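Long-range contact in inositol 2-dehydrogenase/D-chiro-inositol 3-dehydrogenase (Lactobacillus casei, PDB 4MIY), which oxidises myo-inositol and D-chiro-inositol to their keto derivatives, with NAD as the hydride acceptor: residues V83-K97 and K112-F125. Residues are numbered along the deposited sequence; the frame is centred on the assembly and turned at random.
Sequences VLKALDTDKFIFTEK and KELTKSKKVIQVGF. With NAD (nicotinamide-adenine-dinucleotide), chain E.
Leu87 and Lys112 run past each other in opposite directions, with Leu87 CB 3.9 Å from Lys112 CD, so the lysine's aliphatic part packs on the leucine while its ammonium goes further. Lys112 leaves its helix with CG anti to the backbone N (chi1 -172°) and stays extended, which carries NZ to two acceptors: Leu84 O, and Asp88 OD1 at 2.7 Å. The latter is a salt bridge in which NZ stands above the carboxylate plane, 51° out of it. The CD2 branch of Leu87 lies 4.0 Å from both Val120 CG2 and Ile121 CD1; its side chain crosses that of Ile121 at about a right angle. Ile121 CD1 also reaches Val83 CG1, and Ile93 CD1 meets Ile121 CG1 at 3.9 Å on the same face of the sheet.

Strands 92-95 and 121-123 are parallel neighbours, their axes 14° apart. Gln122 is held at both its backbone N and its backbone O: N donates to Ile93 O in a nearly straight bond (2.8 Å), and O accepts from Thr95 N. Glu113 OE2 fixes the approach to strand 121-123 by accepting from the N atoms of both Val120 and Ile121. On the other sheet face Gln122 NE2 comes to the edge of the Phe94 ring, near its plane, 4.0 Å from CE2. Toward the C-terminal edge of the sheet Gly124 N donates to Thr95 O, beside the cofactor, whose O3D donates to Lys97 O (3.0 Å).

The pair closes a beta-alpha-beta crossover of the Rossmann domain through helix 103-113, whose Ile109 touches Val83, Leu84 and Ile121. Strand 92-95 lies between strands 69-72 and 121-123, while helix 279-294 covers the face bearing Phe92, Phe94 and Gln122.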
loop_
_atom_site.group_PDB
_atom_site.type_symbol
_atom_site.label_atom_id
_atom_site.label_comp_id
_atom_site.label_asym_id
_atom_site.label_seq_id
_atom_site.Cartn_x
_atom_site.Cartn_y
_atom_site.Cartn_z
ATOM N N VAL A 83 -43.576 -13.685 6.351
ATOM C CA VAL A 83 -42.921 -14.798 5.739
ATOM C C VAL A 83 -43.742 -16.051 5.898
ATOM O O VAL A 83 -43.835 -16.852 4.997
ATOM C CB VAL A 83 -41.480 -14.985 6.268
ATOM C CG1 VAL A 83 -40.911 -16.202 5.806
ATOM C CG2 VAL A 83 -40.598 -13.823 5.806
ATOM N N LEU A 84 -44.347 -16.225 7.059
ATOM C CA LEU A 84 -45.205 -17.366 7.274
ATOM C C LEU A 84 -46.451 -17.273 6.417
ATOM O O LEU A 84 -46.894 -18.251 5.943
ATOM C CB LEU A 84 -45.584 -17.531 8.735
ATOM C CG LEU A 84 -44.478 -17.750 9.737
ATOM C CD1 LEU A 84 -44.987 -17.456 11.087
ATOM C CD2 LEU A 84 -43.998 -19.123 9.662
ATOM N N LYS A 85 -46.963 -16.111 6.173
ATOM C CA LYS A 85 -48.063 -16.010 5.240
ATOM C C LYS A 85 -47.701 -16.306 3.810
ATOM O O LYS A 85 -48.456 -16.866 3.073
ATOM C CB LYS A 85 -48.652 -14.643 5.273
ATOM C CG LYS A 85 -49.570 -14.387 6.417
ATOM C CD LYS A 85 -49.624 -12.964 6.616
ATOM C CE LYS A 85 -50.800 -12.580 7.370
ATOM N NZ LYS A 85 -50.224 -12.098 8.595
ATOM N N ALA A 86 -46.504 -15.942 3.408
ATOM C CA ALA A 86 -46.082 -16.153 2.041
ATOM C C ALA A 86 -45.780 -17.616 1.805
ATOM O O ALA A 86 -45.878 -18.102 0.702
ATOM C CB ALA A 86 -44.867 -15.267 1.734
ATOM N N LEU A 87 -45.437 -18.324 2.864
ATOM C CA LEU A 87 -45.198 -19.740 2.769
ATOM C C LEU A 87 -46.461 -20.589 2.569
ATOM O O LEU A 87 -46.351 -21.747 2.306
ATOM C CB LEU A 87 -44.435 -20.231 3.963
ATOM C CG LEU A 87 -42.987 -19.804 4.042
ATOM C CD1 LEU A 87 -42.475 -19.967 5.425
ATOM C CD2 LEU A 87 -42.204 -20.653 3.102
ATOM N N ASP A 88 -47.613 -19.982 2.739
ATOM C CA ASP A 88 -48.874 -20.601 2.359
ATOM C C ASP A 88 -49.142 -20.457 0.867
ATOM O O ASP A 88 -50.056 -21.050 0.375
ATOM C CB ASP A 88 -50.033 -19.963 3.104
ATOM C CG ASP A 88 -50.058 -20.304 4.564
ATOM O OD1 ASP A 88 -49.568 -21.366 4.969
ATOM O OD2 ASP A 88 -50.575 -19.482 5.289
ATOM N N THR A 89 -48.369 -19.627 0.169
ATOM C CA THR A 89 -48.383 -19.562 -1.276
ATOM C C THR A 89 -47.207 -20.317 -1.851
ATOM O O THR A 89 -46.456 -20.921 -1.138
ATOM C CB THR A 89 -48.238 -18.177 -1.774
ATOM O OG1 THR A 89 -46.896 -17.734 -1.562
ATOM C CG2 THR A 89 -49.159 -17.263 -1.077
ATOM N N ASP A 90 -47.080 -20.275 -3.161
ATOM C CA ASP A 90 -46.007 -20.942 -3.856
ATOM C C ASP A 90 -44.914 -19.943 -4.264
ATOM O O ASP A 90 -44.007 -20.269 -4.967
ATOM C CB ASP A 90 -46.545 -21.699 -5.091
ATOM C CG ASP A 90 -46.849 -23.152 -4.783
ATOM O OD1 ASP A 90 -46.317 -23.660 -3.804
ATOM O OD2 ASP A 90 -47.596 -23.813 -5.512
ATOM N N LYS A 91 -45.049 -18.724 -3.823
ATOM C CA LYS A 91 -44.150 -17.682 -4.238
ATOM C C LYS A 91 -42.736 -17.805 -3.676
ATOM O O LYS A 91 -42.506 -18.342 -2.644
ATOM C CB LYS A 91 -44.728 -16.313 -3.900
ATOM C CG LYS A 91 -46.021 -15.997 -4.610
ATOM C CD LYS A 91 -46.644 -14.785 -4.051
ATOM C CE LYS A 91 -47.872 -14.291 -4.798
ATOM N NZ LYS A 91 -48.723 -15.336 -5.250
ATOM N N PHE A 92 -41.797 -17.311 -4.451
ATOM C CA PHE A 92 -40.459 -17.118 -3.961
ATOM C C PHE A 92 -40.431 -15.910 -3.013
ATOM O O PHE A 92 -41.177 -14.992 -3.158
ATOM C CB PHE A 92 -39.518 -16.910 -5.153
ATOM C CG PHE A 92 -39.295 -18.153 -5.972
ATOM C CD1 PHE A 92 -38.309 -19.030 -5.649
ATOM C CD2 PHE A 92 -40.061 -18.421 -7.062
ATOM C CE1 PHE A 92 -38.083 -20.141 -6.418
ATOM C CE2 PHE A 92 -39.838 -19.497 -7.795
ATOM C CZ PHE A 92 -38.861 -20.377 -7.479
ATOM N N ILE A 93 -39.535 -15.961 -2.047
ATOM C CA ILE A 93 -39.492 -14.986 -0.978
ATOM C C ILE A 93 -38.044 -14.501 -0.732
ATOM O O ILE A 93 -37.169 -15.282 -0.418
ATOM C CB ILE A 93 -39.995 -15.615 0.314
ATOM C CG1 ILE A 93 -41.426 -16.124 0.155
ATOM C CG2 ILE A 93 -39.909 -14.632 1.450
ATOM C CD1 ILE A 93 -41.748 -17.180 1.147
ATOM N N PHE A 94 -37.865 -13.202 -0.916
ATOM C CA PHE A 94 -36.667 -12.488 -0.505
ATOM C C PHE A 94 -37.038 -11.639 0.693
ATOM O O PHE A 94 -37.777 -10.726 0.583
ATOM C CB PHE A 94 -36.141 -11.596 -1.631
ATOM C CG PHE A 94 -34.819 -10.929 -1.318
ATOM C CD1 PHE A 94 -34.785 -9.752 -0.629
ATOM C CD2 PHE A 94 -33.633 -11.500 -1.700
ATOM C CE1 PHE A 94 -33.607 -9.152 -0.340
ATOM C CE2 PHE A 94 -32.447 -10.902 -1.394
ATOM C CZ PHE A 94 -32.435 -9.739 -0.724
ATOM N N THR A 95 -36.503 -12.002 1.833
ATOM C CA THR A 95 -36.685 -11.194 3.013
ATOM C C THR A 95 -35.385 -10.516 3.387
ATOM O O THR A 95 -34.359 -11.128 3.397
ATOM C CB THR A 95 -37.264 -11.987 4.198
ATOM O OG1 THR A 95 -37.519 -11.114 5.278
ATOM C CG2 THR A 95 -36.371 -13.039 4.624
ATOM N N GLU A 96 -35.466 -9.233 3.647
ATOM C CA GLU A 96 -34.356 -8.598 4.299
ATOM C C GLU A 96 -34.076 -9.242 5.651
ATOM O O GLU A 96 -34.916 -9.880 6.224
ATOM C CB GLU A 96 -34.567 -7.096 4.425
ATOM C CG GLU A 96 -34.036 -6.293 3.251
ATOM C CD GLU A 96 -32.543 -6.500 3.019
ATOM O OE1 GLU A 96 -31.856 -6.919 3.937
ATOM O OE2 GLU A 96 -32.094 -6.252 1.927
ATOM N N LYS A 97 -32.861 -9.054 6.135
ATOM C CA LYS A 97 -32.523 -9.381 7.487
ATOM C C LYS A 97 -33.363 -8.549 8.425
ATOM O O LYS A 97 -33.699 -7.461 8.100
ATOM C CB LYS A 97 -31.056 -9.076 7.753
ATOM C CG LYS A 97 -30.641 -7.791 7.171
ATOM C CD LYS A 97 -29.938 -6.883 8.106
ATOM C CE LYS A 97 -30.681 -6.649 9.350
ATOM N NZ LYS A 97 -30.356 -5.296 9.844
ATOM N N LYS A 112 -41.679 -24.719 8.863
ATOM C CA LYS A 112 -42.671 -24.633 7.840
ATOM C C LYS A 112 -42.139 -24.741 6.422
ATOM O O LYS A 112 -42.678 -25.429 5.603
ATOM C CB LYS A 112 -43.407 -23.350 7.969
ATOM C CG LYS A 112 -44.529 -23.321 7.068
ATOM C CD LYS A 112 -45.328 -22.161 7.270
ATOM C CE LYS A 112 -46.709 -22.410 6.827
ATOM N NZ LYS A 112 -47.517 -21.199 6.734
ATOM N N GLU A 113 -41.051 -24.039 6.151
ATOM C CA GLU A 113 -40.464 -24.162 4.845
ATOM C C GLU A 113 -40.043 -25.598 4.581
ATOM O O GLU A 113 -40.138 -26.062 3.474
ATOM C CB GLU A 113 -39.303 -23.167 4.631
ATOM C CG GLU A 113 -38.916 -23.051 3.185
ATOM C CD GLU A 113 -37.726 -22.154 2.884
ATOM O OE1 GLU A 113 -36.807 -22.084 3.712
ATOM O OE2 GLU A 113 -37.745 -21.568 1.822
ATOM N N LEU A 114 -39.614 -26.299 5.625
ATOM C CA LEU A 114 -39.187 -27.687 5.540
ATOM C C LEU A 114 -40.317 -28.661 5.159
ATOM O O LEU A 114 -40.041 -29.749 4.749
ATOM C CB LEU A 114 -38.557 -28.165 6.848
ATOM C CG LEU A 114 -37.090 -27.850 6.980
ATOM C CD2 LEU A 114 -36.396 -28.646 6.057
ATOM N N THR A 115 -41.547 -28.202 5.300
ATOM C CA THR A 115 -42.716 -28.906 4.828
ATOM C C THR A 115 -42.995 -28.719 3.338
ATOM O O THR A 115 -43.872 -29.356 2.792
ATOM C CB THR A 115 -43.970 -28.498 5.570
ATOM O OG1 THR A 115 -44.416 -27.200 5.191
ATOM C CG2 THR A 115 -43.776 -28.578 7.033
ATOM N N LYS A 116 -42.257 -27.833 2.686
ATOM C CA LYS A 116 -42.508 -27.529 1.298
ATOM C C LYS A 116 -41.713 -28.425 0.410
ATOM O O LYS A 116 -40.813 -29.077 0.858
ATOM C CB LYS A 116 -42.119 -26.081 0.978
ATOM C CG LYS A 116 -42.929 -25.011 1.610
ATOM C CD LYS A 116 -44.288 -25.459 2.006
ATOM C CE LYS A 116 -45.314 -24.558 1.405
ATOM N NZ LYS A 116 -46.268 -24.102 2.438
ATOM N N SER A 117 -42.042 -28.451 -0.881
ATOM C CA SER A 117 -41.381 -29.392 -1.762
ATOM C C SER A 117 -40.028 -28.873 -2.210
ATOM O O SER A 117 -39.187 -29.610 -2.662
ATOM C CB SER A 117 -42.237 -29.741 -2.978
ATOM O OG SER A 117 -42.696 -28.595 -3.622
ATOM N N LYS A 118 -39.868 -27.570 -2.063
ATOM C CA LYS A 118 -38.637 -26.925 -2.402
ATOM C C LYS A 118 -38.470 -25.586 -1.682
ATOM O O LYS A 118 -39.404 -24.963 -1.292
ATOM C CB LYS A 118 -38.538 -26.744 -3.901
ATOM C CG LYS A 118 -39.505 -25.787 -4.517
ATOM C CD LYS A 118 -39.065 -25.374 -5.914
ATOM C CE LYS A 118 -40.081 -24.516 -6.664
ATOM N NZ LYS A 118 -40.394 -23.146 -6.245
ATOM N N LYS A 119 -37.222 -25.183 -1.560
ATOM C CA LYS A 119 -36.840 -23.972 -0.880
ATOM C C LYS A 119 -37.257 -22.742 -1.670
ATOM O O LYS A 119 -37.121 -22.709 -2.869
ATOM C CB LYS A 119 -35.343 -24.011 -0.694
ATOM C CG LYS A 119 -34.759 -22.992 0.214
ATOM C CD LYS A 119 -33.268 -23.155 0.259
ATOM C CE LYS A 119 -32.604 -22.593 -0.950
ATOM N NZ LYS A 119 -31.172 -22.485 -0.839
ATOM N N VAL A 120 -37.770 -21.733 -0.987
ATOM C CA VAL A 120 -38.181 -20.507 -1.628
ATOM C C VAL A 120 -37.630 -19.248 -0.981
ATOM O O VAL A 120 -37.754 -18.211 -1.523
ATOM C CB VAL A 120 -39.714 -20.373 -1.718
ATOM C CG1 VAL A 120 -40.258 -21.319 -2.745
ATOM C CG2 VAL A 120 -40.344 -20.661 -0.412
ATOM N N ILE A 121 -37.033 -19.380 0.185
ATOM C CA ILE A 121 -36.594 -18.194 0.903
ATOM C C ILE A 121 -35.098 -17.888 0.730
ATOM O O ILE A 121 -34.266 -18.739 0.909
ATOM C CB ILE A 121 -36.844 -18.315 2.382
ATOM C CG1 ILE A 121 -38.344 -18.358 2.679
ATOM C CG2 ILE A 121 -36.207 -17.136 3.113
ATOM C CD1 ILE A 121 -38.651 -18.967 4.007
ATOM N N GLN A 122 -34.841 -16.634 0.384
ATOM C CA GLN A 122 -33.519 -16.046 0.481
ATOM C C GLN A 122 -33.533 -14.880 1.469
ATOM O O GLN A 122 -34.415 -14.077 1.459
ATOM C CB GLN A 122 -33.026 -15.581 -0.894
ATOM C CG GLN A 122 -31.625 -14.984 -0.869
ATOM C CD GLN A 122 -31.037 -14.828 -2.230
ATOM O OE1 GLN A 122 -31.442 -15.465 -3.159
ATOM N NE2 GLN A 122 -30.086 -13.961 -2.341
ATOM N N VAL A 123 -32.528 -14.831 2.322
ATOM C CA VAL A 123 -32.414 -13.780 3.318
ATOM C C VAL A 123 -31.331 -12.780 2.922
ATOM O O VAL A 123 -30.300 -13.171 2.481
ATOM C CB VAL A 123 -32.082 -14.359 4.667
ATOM C CG1 VAL A 123 -31.978 -13.287 5.673
ATOM C CG2 VAL A 123 -33.150 -15.328 5.059
ATOM N N GLY A 124 -31.583 -11.506 3.133
ATOM C CA GLY A 124 -30.724 -10.461 2.626
ATOM C C GLY A 124 -29.361 -10.192 3.259
ATOM O O GLY A 124 -29.014 -9.056 3.454
ATOM N N PHE A 125 -28.593 -11.227 3.534
ATOM C CA PHE A 125 -27.234 -11.050 3.988
ATOM C C PHE A 125 -26.275 -10.799 2.807
ATOM O O PHE A 125 -25.693 -11.703 2.289
ATOM C CB PHE A 125 -26.764 -12.246 4.817
ATOM C CG PHE A 125 -27.477 -12.402 6.134
ATOM C CD1 PHE A 125 -27.395 -11.448 7.082
ATOM C CD2 PHE A 125 -28.199 -13.515 6.396
ATOM C CE1 PHE A 125 -28.049 -11.582 8.281
ATOM C CE2 PHE A 125 -28.859 -13.658 7.588
ATOM C CZ PHE A 125 -28.780 -12.685 8.514
HETATM P PA NAD E . -37.967 1.871 7.210
HETATM O O1A NAD E . -38.538 2.110 8.521
HETATM O O2A NAD E . -37.570 2.907 6.377
HETATM O O5B NAD E . -39.023 1.192 6.244
HETATM C C5B NAD E . -39.826 0.138 6.588
HETATM C C4B NAD E . -41.187 0.293 5.896
HETATM O O4B NAD E . -41.965 -0.794 6.321
HETATM C C3B NAD E . -42.019 1.476 6.371
HETATM O O3B NAD E . -42.511 2.156 5.291
HETATM C C2B NAD E . -43.108 0.887 7.225
HETATM O O2B NAD E . -44.297 1.640 7.196
HETATM C C1B NAD E . -43.329 -0.422 6.567
HETATM N N9A NAD E . -43.919 -1.443 7.403
HETATM C C8A NAD E . -43.710 -1.691 8.658
HETATM N N7A NAD E . -44.360 -2.769 9.077
HETATM C C5A NAD E . -45.019 -3.237 8.035
HETATM C C6A NAD E . -45.934 -4.323 7.748
HETATM N N6A NAD E . -46.295 -5.215 8.636
HETATM N N1A NAD E . -46.345 -4.444 6.507
HETATM C C2A NAD E . -46.033 -3.624 5.572
HETATM N N3A NAD E . -45.241 -2.592 5.766
HETATM C C4A NAD E . -44.716 -2.370 6.954
HETATM O O3 NAD E . -36.859 0.781 7.492
HETATM P PN NAD E . -35.749 0.208 6.433
HETATM O O1N NAD E . -34.479 0.870 6.701
HETATM O O2N NAD E . -36.175 0.451 5.105
HETATM O O5D NAD E . -35.515 -1.238 6.855
HETATM C C5D NAD E . -36.419 -2.226 6.424
HETATM C C4D NAD E . -35.837 -3.593 6.578
HETATM O O4D NAD E . -34.679 -3.645 5.764
HETATM C C3D NAD E . -35.432 -3.859 7.989
HETATM O O3D NAD E . -35.649 -5.210 8.247
HETATM C C2D NAD E . -33.944 -3.531 7.921
HETATM O O2D NAD E . -33.322 -4.262 8.907
HETATM C C1D NAD E . -33.583 -4.031 6.551
HETATM N N1N NAD E . -32.343 -3.436 6.052
HETATM C C2N NAD E . -31.332 -4.221 5.688
HETATM C C3N NAD E . -30.120 -3.728 5.251
HETATM C C7N NAD E . -29.005 -4.659 4.833
HETATM O O7N NAD E . -29.216 -5.775 4.482
HETATM N N7N NAD E . -27.837 -4.157 4.840
HETATM C C4N NAD E . -29.986 -2.356 5.138
HETATM C C5N NAD E . -31.061 -1.582 5.513
HETATM C C6N NAD E . -32.218 -2.150 5.976
HETATM O O HOH W 1 -42.487 -23.147 -4.903
#